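Local structure of porin B (Pseudomonas putida, 4GEY) at residues Leu46-Tyr60 with Val422-Phe436. The protein forms a beta-barrel channel in the outer membrane, probably for the uptake of sugars such as glucose. The protein carries 2 engineered substitutions. Numbering follows the deposited sequence.
With C8E ((hydroxyethyloxy)tri(ethyloxy)octane), chain I; DMU (decyl-beta-D-maltopyranoside), chain K; C8E ((hydroxyethyloxy)tri(ethyloxy)octane), chain D.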
# COMPACT_ATOMS: atom_id res chain seq x y z
N LEU A 46 -10.23 -4.72 -16.98
CA LEU A 46 -10.40 -5.82 -16.04
C LEU A 46 -9.03 -6.39 -15.73
O LEU A 46 -8.47 -7.15 -16.52
CB LEU A 46 -11.31 -6.90 -16.62
CG LEU A 46 -12.13 -7.72 -15.61
CD1 LEU A 46 -12.12 -9.21 -15.95
CD2 LEU A 46 -11.68 -7.48 -14.16
N ASP A 47 -8.49 -6.01 -14.58
CA ASP A 47 -7.13 -6.35 -14.22
C ASP A 47 -7.07 -7.41 -13.14
O ASP A 47 -7.86 -7.38 -12.20
CB ASP A 47 -6.41 -5.11 -13.75
CG ASP A 47 -6.39 -4.04 -14.80
OD1 ASP A 47 -6.04 -4.40 -15.94
OD2 ASP A 47 -6.73 -2.88 -14.51
N TYR A 48 -6.12 -8.32 -13.28
CA TYR A 48 -5.96 -9.41 -12.32
C TYR A 48 -4.61 -9.40 -11.63
O TYR A 48 -3.59 -9.12 -12.24
CB TYR A 48 -6.12 -10.73 -13.05
CG TYR A 48 -5.76 -11.94 -12.23
CD1 TYR A 48 -6.68 -12.50 -11.35
CD2 TYR A 48 -4.52 -12.54 -12.34
CE1 TYR A 48 -6.36 -13.62 -10.61
CE2 TYR A 48 -4.19 -13.64 -11.61
CZ TYR A 48 -5.11 -14.17 -10.75
OH TYR A 48 -4.77 -15.27 -10.03
N VAL A 49 -4.61 -9.71 -10.34
CA VAL A 49 -3.36 -9.89 -9.60
C VAL A 49 -3.46 -11.13 -8.76
O VAL A 49 -4.38 -11.25 -7.96
CB VAL A 49 -3.04 -8.69 -8.65
CG1 VAL A 49 -1.74 -8.95 -7.88
CG2 VAL A 49 -2.94 -7.40 -9.42
N GLY A 50 -2.53 -12.07 -8.94
CA GLY A 50 -2.51 -13.25 -8.11
C GLY A 50 -1.18 -13.35 -7.39
O GLY A 50 -0.14 -13.20 -8.03
N GLU A 51 -1.21 -13.60 -6.08
CA GLU A 51 0.01 -13.80 -5.30
C GLU A 51 0.05 -15.13 -4.54
O GLU A 51 -0.83 -15.43 -3.73
CB GLU A 51 0.22 -12.64 -4.34
CG GLU A 51 0.86 -11.43 -4.99
CD GLU A 51 0.46 -10.12 -4.34
OE1 GLU A 51 0.05 -10.12 -3.15
OE2 GLU A 51 0.53 -9.09 -5.04
N VAL A 52 1.10 -15.92 -4.78
CA VAL A 52 1.33 -17.18 -4.07
C VAL A 52 2.46 -17.01 -3.08
O VAL A 52 3.46 -16.36 -3.38
CB VAL A 52 1.76 -18.29 -5.04
CG1 VAL A 52 1.98 -19.59 -4.28
CG2 VAL A 52 0.74 -18.48 -6.13
N ALA A 53 2.33 -17.62 -1.90
CA ALA A 53 3.43 -17.62 -0.93
C ALA A 53 3.52 -18.93 -0.15
O ALA A 53 2.50 -19.49 0.29
CB ALA A 53 3.31 -16.46 0.02
N GLY A 54 4.74 -19.42 0.00
CA GLY A 54 4.97 -20.64 0.75
C GLY A 54 6.20 -20.51 1.61
O GLY A 54 7.22 -19.99 1.15
N ASN A 55 6.12 -20.95 2.85
CA ASN A 55 7.25 -20.85 3.76
C ASN A 55 8.27 -21.94 3.47
O ASN A 55 7.92 -23.10 3.27
CB ASN A 55 6.80 -20.89 5.22
CG ASN A 55 5.97 -22.11 5.56
OD1 ASN A 55 5.08 -22.52 4.79
ND2 ASN A 55 6.25 -22.71 6.72
N LEU A 56 9.54 -21.54 3.42
CA LEU A 56 10.62 -22.47 3.13
C LEU A 56 11.43 -22.78 4.38
O LEU A 56 11.98 -23.89 4.52
CB LEU A 56 11.54 -21.90 2.05
CG LEU A 56 10.90 -21.72 0.68
CD1 LEU A 56 11.74 -20.81 -0.18
CD2 LEU A 56 10.75 -23.06 0.01
N HIS A 57 11.47 -21.81 5.29
CA HIS A 57 12.27 -21.94 6.50
C HIS A 57 11.90 -20.87 7.54
O HIS A 57 11.70 -19.71 7.20
CB HIS A 57 13.75 -21.85 6.13
CG HIS A 57 14.68 -21.99 7.29
ND1 HIS A 57 15.28 -23.19 7.61
CD2 HIS A 57 15.12 -21.09 8.19
CE1 HIS A 57 16.04 -23.02 8.68
NE2 HIS A 57 15.96 -21.75 9.05
N GLY A 58 11.81 -21.28 8.81
CA GLY A 58 11.65 -20.33 9.91
C GLY A 58 10.25 -19.79 10.12
O GLY A 58 9.27 -20.44 9.76
N GLY A 59 10.15 -18.61 10.72
CA GLY A 59 8.87 -18.05 11.11
C GLY A 59 8.25 -18.82 12.27
O GLY A 59 8.80 -19.83 12.72
N TYR A 60 7.10 -18.36 12.76
CA TYR A 60 6.55 -18.92 13.99
C TYR A 60 6.27 -20.41 13.88
O TYR A 60 6.61 -21.18 14.77
CB TYR A 60 5.28 -18.19 14.44
CG TYR A 60 4.74 -18.76 15.74
CD1 TYR A 60 5.28 -18.37 16.96
CD2 TYR A 60 3.74 -19.71 15.74
CE1 TYR A 60 4.81 -18.90 18.16
CE2 TYR A 60 3.26 -20.26 16.92
CZ TYR A 60 3.81 -19.85 18.13
OH TYR A 60 3.33 -20.40 19.30
N VAL A 422 10.82 -14.98 17.32
CA VAL A 422 10.34 -15.69 16.15
C VAL A 422 11.48 -15.79 15.16
O VAL A 422 12.09 -14.78 14.82
CB VAL A 422 9.13 -14.97 15.47
CG1 VAL A 422 8.79 -15.63 14.15
CG2 VAL A 422 7.90 -14.96 16.38
N ASP A 423 11.79 -17.00 14.71
CA ASP A 423 12.93 -17.22 13.81
C ASP A 423 12.73 -16.51 12.48
O ASP A 423 11.60 -16.33 12.03
CB ASP A 423 13.15 -18.69 13.57
CG ASP A 423 13.50 -19.44 14.83
OD1 ASP A 423 14.15 -18.85 15.72
OD2 ASP A 423 13.14 -20.63 14.92
N ASN A 424 13.84 -16.09 11.88
CA ASN A 424 13.80 -15.48 10.55
C ASN A 424 13.04 -16.37 9.60
O ASN A 424 13.17 -17.59 9.65
CB ASN A 424 15.22 -15.26 10.00
CG ASN A 424 16.03 -14.30 10.85
OD1 ASN A 424 15.57 -13.81 11.88
ND2 ASN A 424 17.26 -14.03 10.41
N ALA A 425 12.22 -15.77 8.74
CA ALA A 425 11.43 -16.53 7.78
C ALA A 425 11.97 -16.38 6.36
O ALA A 425 12.27 -15.27 5.92
CB ALA A 425 9.98 -16.11 7.85
N LEU A 426 12.09 -17.51 5.65
CA LEU A 426 12.38 -17.48 4.22
C LEU A 426 11.13 -17.89 3.47
O LEU A 426 10.61 -18.99 3.67
CB LEU A 426 13.53 -18.42 3.87
CG LEU A 426 14.07 -18.35 2.44
CD1 LEU A 426 14.69 -17.01 2.22
CD2 LEU A 426 15.08 -19.44 2.20
N VAL A 427 10.64 -17.00 2.61
CA VAL A 427 9.39 -17.25 1.91
C VAL A 427 9.60 -17.21 0.39
O VAL A 427 10.33 -16.36 -0.13
CB VAL A 427 8.32 -16.23 2.33
CG1 VAL A 427 7.05 -16.37 1.48
CG2 VAL A 427 8.00 -16.36 3.83
N ALA A 428 8.98 -18.16 -0.30
CA ALA A 428 8.96 -18.18 -1.75
C ALA A 428 7.65 -17.59 -2.24
O ALA A 428 6.57 -17.99 -1.78
CB ALA A 428 9.13 -19.59 -2.26
N GLY A 429 7.73 -16.64 -3.16
CA GLY A 429 6.54 -16.03 -3.71
C GLY A 429 6.48 -16.11 -5.22
O GLY A 429 7.51 -16.30 -5.87
N LEU A 430 5.28 -16.00 -5.76
CA LEU A 430 5.07 -15.85 -7.20
C LEU A 430 3.97 -14.82 -7.39
O LEU A 430 2.86 -14.96 -6.87
CB LEU A 430 4.67 -17.18 -7.85
CG LEU A 430 4.39 -17.14 -9.36
CD1 LEU A 430 5.61 -16.59 -10.10
CD2 LEU A 430 4.02 -18.50 -9.94
N LYS A 431 4.28 -13.75 -8.11
CA LYS A 431 3.30 -12.69 -8.30
C LYS A 431 2.96 -12.58 -9.77
O LYS A 431 3.85 -12.53 -10.62
CB LYS A 431 3.81 -11.36 -7.73
CG LYS A 431 2.86 -10.21 -7.94
CD LYS A 431 3.17 -9.03 -7.03
CE LYS A 431 2.27 -7.85 -7.38
NZ LYS A 431 2.33 -6.76 -6.38
N ILE A 432 1.67 -12.55 -10.06
CA ILE A 432 1.16 -12.48 -11.42
C ILE A 432 0.32 -11.23 -11.61
O ILE A 432 -0.54 -10.92 -10.78
CB ILE A 432 0.27 -13.69 -11.72
CG1 ILE A 432 1.07 -14.98 -11.71
CG2 ILE A 432 -0.42 -13.52 -13.07
CD1 ILE A 432 0.31 -16.12 -12.34
N GLN A 433 0.55 -10.53 -12.72
CA GLN A 433 -0.25 -9.36 -13.06
C GLN A 433 -0.75 -9.49 -14.47
O GLN A 433 0.03 -9.73 -15.39
CB GLN A 433 0.57 -8.08 -12.93
CG GLN A 433 0.98 -7.76 -11.53
CD GLN A 433 2.06 -6.70 -11.49
OE1 GLN A 433 2.95 -6.68 -12.34
NE2 GLN A 433 1.98 -5.80 -10.51
N SER A 434 -2.05 -9.32 -14.67
CA SER A 434 -2.59 -9.41 -16.02
C SER A 434 -3.80 -8.51 -16.27
O SER A 434 -4.66 -8.33 -15.40
CB SER A 434 -2.94 -10.85 -16.35
OG SER A 434 -3.26 -10.94 -17.71
N SER A 435 -3.87 -7.95 -17.48
CA SER A 435 -5.00 -7.12 -17.87
C SER A 435 -5.74 -7.76 -19.04
O SER A 435 -5.13 -8.13 -20.05
CB SER A 435 -4.57 -5.70 -18.21
OG SER A 435 -3.38 -5.68 -18.96
N PHE A 436 -7.05 -7.88 -18.87
CA PHE A 436 -7.88 -8.57 -19.85
C PHE A 436 -8.32 -7.61 -20.92
O PHE A 436 -8.40 -6.41 -20.66
CB PHE A 436 -9.09 -9.20 -19.17
CG PHE A 436 -8.75 -10.32 -18.24
CD1 PHE A 436 -8.22 -11.49 -18.73
CD2 PHE A 436 -8.97 -10.21 -16.89
CE1 PHE A 436 -7.91 -12.52 -17.87
CE2 PHE A 436 -8.66 -11.23 -16.04
CZ PHE A 436 -8.13 -12.38 -16.52
OXT PHE A 436 -8.61 -8.01 -22.06
C2 C8E I . -12.35 -16.00 -7.32
C3 C8E I . -11.09 -16.72 -6.84
C4 C8E I . -11.14 -18.23 -7.09
C5 C8E I . -9.83 -18.72 -7.71
C6 C8E I . -9.92 -18.78 -9.24
C7 C8E I . -8.74 -18.07 -9.91
C8 C8E I . -8.87 -18.09 -11.43
O9 C8E I . -8.31 -16.93 -12.03
C10 C8E I . -7.06 -17.12 -12.68
C11 C8E I . -6.73 -15.92 -13.58
O12 C8E I . -5.41 -15.97 -14.11
C13 C8E I . -5.20 -15.08 -15.20
C14 C8E I . -4.02 -15.51 -16.07
C1 DMU K . 18.67 -13.03 13.74
C2 DMU K . 18.78 -12.95 15.17
C3 DMU K . 20.00 -13.59 15.71
C4 DMU K . 21.29 -13.19 14.97
O5 DMU K . 21.03 -12.94 13.46
C6 DMU K . 19.76 -12.36 13.08
O7 DMU K . 20.20 -13.23 17.09
O16 DMU K . 19.63 -12.45 11.65
C18 DMU K . 20.48 -11.67 10.82
C19 DMU K . 20.68 -12.12 9.35
C22 DMU K . 20.94 -11.02 8.25
C25 DMU K . 20.97 -11.46 6.78
C28 DMU K . 20.46 -10.49 5.72
C31 DMU K . 20.29 -10.94 4.27
C34 DMU K . 19.74 -9.97 3.25
O49 DMU K . 17.37 -12.44 13.35
O55 DMU K . 17.55 -13.46 15.79
C57 DMU K . 22.26 -14.12 15.13
O61 DMU K . 23.57 -13.67 14.92
C5 DMU K . 20.41 -13.84 19.34
C7 DMU K . 21.78 -14.18 19.53
C8 DMU K . 22.01 -15.64 19.49
C9 DMU K . 21.61 -16.29 18.12
O1 DMU K . 20.49 -15.46 17.45
C10 DMU K . 19.93 -14.24 18.01
O2 DMU K . 23.35 -15.91 19.76
O3 DMU K . 20.18 -12.40 19.55
O4 DMU K . 22.18 -13.65 20.82
C11 DMU K . 21.18 -17.53 18.25
O6 DMU K . 21.99 -18.41 18.94
C1 C8E D . 9.13 -18.81 -7.09
C2 C8E D . 10.17 -18.84 -5.97
C3 C8E D . 11.58 -18.88 -6.55
C4 C8E D . 12.37 -17.66 -6.07
C5 C8E D . 12.56 -16.61 -7.16
C6 C8E D . 14.02 -16.18 -7.34
C7 C8E D . 14.15 -14.72 -7.75
C8 C8E D . 15.57 -14.21 -7.50
O9 C8E D . 16.36 -14.20 -8.68
C10 C8E D . 16.86 -12.92 -9.05
C11 C8E D . 18.24 -13.01 -9.72
O12 C8E D . 18.26 -13.88 -10.85
C13 C8E D . 19.12 -13.41 -11.89
C14 C8E D . 18.73 -13.95 -13.27
O15 C8E D . 19.85 -14.03 -14.14
C16 C8E D . 19.66 -13.36 -15.38
C17 C8E D . 19.74 -14.31 -16.58
O18 C8E D . 19.54 -13.60 -17.79
C19 C8E D . 20.64 -13.60 -18.68
C20 C8E D . 20.12 -13.46 -20.11
O21 C8E D . 20.87 -14.23 -21.03
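The antiparallel pairing of Y48–H57 with L426–S434 closes the beta-barrel of this outer-membrane porin, joining the first strand of the barrel to the last, which ends at the C-terminal F436. Paired backbone hydrogen bonds run along the seam, as between G50 and I432. At the end where Y60 and V422 lie, L56 and H57 both face L426 in a classic beta bulge. The L426 carbonyl accepts two N-H groups: L56 N lies 2.8 Å from L426 O, and the bond from H57 N is weak. Beyond it, G58 and G59 have positive phi, which favours glycine, and a CB on G58 would run into N424 O. G59 N bonds to D423 O.

E51 and K431 point to the channel interior. Their chains lie side by side, and the salt bridge from E51 OE2 to K431 NZ measures 3.2 Å. E51 OE1 also accepts from V122 N. K431 NZ donates to the F165 carbonyl and forms a salt bridge with E121. E121 and V122 line the glucose pocket, so the pair reaches the wall of that pocket.

Y48, V52, L430 and I432 point to the membrane side. CG of Y48 lies anti to its N (chi1 171°), which carries the ring alongside the I432 side chain. I432 CG2 meets the ring edge 4.0 Å from Y48 CE2. The ring also passes over G50, where its OH leaves no space for a CB. A detergent chain, C8E, crosses one face, with its C11 3.7 Å above the ring plane, consistent with a lipid-facing surface. With an alanine here, I432 CG2 and the detergent would probably lose their aromatic partner, and a gap would open over G50.

The F436 carboxylate is paired with R34. F436 N bonds to L46 O at 2.8 Å, and L46 CD1 comes to 3.4 Å from F436 CD2.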